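Local coordinates for early 35 kDa protein (Autographa californica nucleopolyhedrovirus, PDB 1P35) that inhibits caspases and so blocks apoptosis of the infected insect cell, and also suppresses the host's antiviral RNA interference, at residues P180-I185 with A287-V292. Residues are numbered along the deposited sequence; the frame is centred on the assembly and turned at random.
Sequences PFAHEI and ALNKNV. With EDO (1,2-ethanediol), chain F.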
loop_
_atom_site.group_PDB
_atom_site.type_symbol
_atom_site.label_atom_id
_atom_site.label_comp_id
_atom_site.label_asym_id
_atom_site.label_seq_id
_atom_site.Cartn_x
_atom_site.Cartn_y
_atom_site.Cartn_z
ATOM N N PRO A 180 19.289 16.494 -4.362
ATOM C CA PRO A 180 18.738 17.828 -4.038
ATOM C C PRO A 180 18.040 18.047 -2.712
ATOM O O PRO A 180 16.815 18.178 -2.661
ATOM C CB PRO A 180 17.838 18.099 -5.253
ATOM C CG PRO A 180 17.261 16.733 -5.531
ATOM C CD PRO A 180 18.522 15.841 -5.454
ATOM N N PHE A 181 18.811 18.105 -1.628
ATOM C CA PHE A 181 18.216 18.347 -0.317
ATOM C C PHE A 181 18.026 19.820 -0.020
ATOM O O PHE A 181 17.172 20.173 0.796
ATOM C CB PHE A 181 19.077 17.733 0.809
ATOM C CG PHE A 181 19.107 16.241 0.806
ATOM C CD1 PHE A 181 17.937 15.513 0.732
ATOM C CD2 PHE A 181 20.317 15.557 0.928
ATOM C CE1 PHE A 181 17.952 14.119 0.789
ATOM C CE2 PHE A 181 20.347 14.156 0.980
ATOM C CZ PHE A 181 19.144 13.437 0.914
ATOM N N ALA A 182 18.810 20.695 -0.648
ATOM C CA ALA A 182 18.692 22.127 -0.319
ATOM C C ALA A 182 17.333 22.794 -0.603
ATOM O O ALA A 182 16.585 22.422 -1.550
ATOM C CB ALA A 182 19.840 22.948 -1.019
ATOM N N HIS A 183 17.038 23.796 0.219
ATOM C CA HIS A 183 15.782 24.541 0.122
ATOM C C HIS A 183 16.109 25.958 -0.334
ATOM O O HIS A 183 17.307 26.360 -0.376
ATOM C CB HIS A 183 15.109 24.664 1.502
ATOM C CG HIS A 183 15.029 23.375 2.271
ATOM N ND1 HIS A 183 13.940 22.537 2.218
ATOM C CD2 HIS A 183 15.912 22.786 3.110
ATOM C CE1 HIS A 183 14.149 21.491 2.994
ATOM N NE2 HIS A 183 15.341 21.617 3.548
ATOM N N GLU A 184 15.063 26.709 -0.701
ATOM C CA GLU A 184 15.289 28.095 -1.022
ATOM C C GLU A 184 15.715 28.736 0.343
ATOM O O GLU A 184 15.338 28.260 1.417
ATOM C CB GLU A 184 14.008 28.748 -1.477
ATOM C CG GLU A 184 12.944 28.744 -0.437
ATOM C CD GLU A 184 12.139 27.449 -0.382
ATOM O OE1 GLU A 184 12.598 26.395 -0.853
ATOM O OE2 GLU A 184 11.033 27.489 0.166
ATOM N N ILE A 185 16.484 29.813 0.302
ATOM C CA ILE A 185 16.918 30.495 1.544
ATOM C C ILE A 185 15.727 31.129 2.273
ATOM O O ILE A 185 14.732 31.456 1.615
ATOM C CB ILE A 185 17.912 31.614 1.186
ATOM C CG1 ILE A 185 19.056 31.022 0.356
ATOM C CG2 ILE A 185 18.457 32.295 2.453
ATOM C CD1 ILE A 185 19.994 32.080 -0.234
ATOM N N ALA A 287 20.854 24.272 10.417
ATOM C CA ALA A 287 21.326 25.544 9.917
ATOM C C ALA A 287 22.024 25.290 8.567
ATOM O O ALA A 287 22.214 26.203 7.807
ATOM C CB ALA A 287 22.322 26.164 10.919
ATOM N N LEU A 288 22.455 24.053 8.320
ATOM C CA LEU A 288 23.075 23.694 7.039
ATOM C C LEU A 288 21.916 23.534 6.032
ATOM O O LEU A 288 21.007 22.741 6.262
ATOM C CB LEU A 288 23.798 22.310 7.109
ATOM C CG LEU A 288 25.296 22.165 7.395
ATOM C CD1 LEU A 288 25.687 20.684 7.426
ATOM C CD2 LEU A 288 26.106 22.883 6.300
ATOM N N ASN A 289 21.968 24.266 4.935
ATOM C CA ASN A 289 20.956 24.177 3.884
ATOM C C ASN A 289 21.710 23.847 2.624
ATOM O O ASN A 289 22.083 24.742 1.873
ATOM C CB ASN A 289 20.246 25.518 3.681
ATOM C CG ASN A 289 19.262 25.453 2.529
ATOM O OD1 ASN A 289 18.578 24.448 2.356
ATOM N ND2 ASN A 289 19.172 26.516 1.759
ATOM N N LYS A 290 21.995 22.574 2.397
ATOM C CA LYS A 290 22.764 22.204 1.223
ATOM C C LYS A 290 22.432 20.841 0.554
ATOM O O LYS A 290 21.757 19.985 1.140
ATOM C CB LYS A 290 24.272 22.273 1.579
ATOM C CG LYS A 290 24.687 21.430 2.754
ATOM C CD LYS A 290 26.225 21.404 2.984
ATOM C CE LYS A 290 27.002 20.620 1.933
ATOM N NZ LYS A 290 28.467 20.553 2.252
ATOM N N ASN A 291 22.892 20.661 -0.693
ATOM C CA ASN A 291 22.694 19.378 -1.373
ATOM C C ASN A 291 23.838 18.433 -0.937
ATOM O O ASN A 291 24.820 18.849 -0.351
ATOM C CB ASN A 291 22.744 19.580 -2.913
ATOM C CG ASN A 291 21.659 20.535 -3.397
ATOM O OD1 ASN A 291 20.531 20.489 -2.889
ATOM N ND2 ASN A 291 21.977 21.375 -4.388
ATOM N N VAL A 292 23.688 17.156 -1.223
ATOM C CA VAL A 292 24.726 16.182 -0.927
ATOM C C VAL A 292 25.246 15.892 -2.330
ATOM O O VAL A 292 24.456 15.658 -3.240
ATOM C CB VAL A 292 24.124 14.923 -0.274
ATOM C CG1 VAL A 292 25.064 13.759 -0.405
ATOM C CG2 VAL A 292 23.817 15.215 1.189
HETATM C C1 EDO F . 21.698 24.718 14.245
HETATM O O1 EDO F . 21.496 24.745 15.682
HETATM C C2 EDO F . 22.546 23.524 13.899
HETATM O O2 EDO F . 22.392 23.216 12.524
HETATM O O HOH W 1 18.307 21.750 -3.832
#
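N289 grips the backbone of H183 with both arms of its carboxamide. From CB, the chain runs to a CG anti to the backbone N (chi1 176°), which sets N289 CG 3.6 Å from both H183 N and H183 O. There the group forks. OD1 takes the H183 N-H on an in-plane lone pair at 2.7 Å, and also sits at the edge of the imidazole, near CD2. ND2 gives a nearly straight bond to H183 O at 2.8 Å; H183 O lies in the amide plane of N289, while ND2 stands above the plane of the H183 carbonyl. The two bonds fix the rotation of the amide.

Two residues after N289, N291 takes hold of the residue before H183: its OD1 accepts from A182 N at 2.8 Å and rests 3.2 Å from A182 CB. A water donates both to this OD1 and to A182 O. Farther along, V292 CG2 meets the F181 ring at its edge, 3.5 Å from CD2, while V195 and A197 of strand 191-199 also touch the F181 side chain. Thus N289, pairing with main chain as a neighbouring strand would, and N291, adding one bond to A182 N, carry on the antiparallel pairing of strands 176-179 and 292-295 into their adjoining loops.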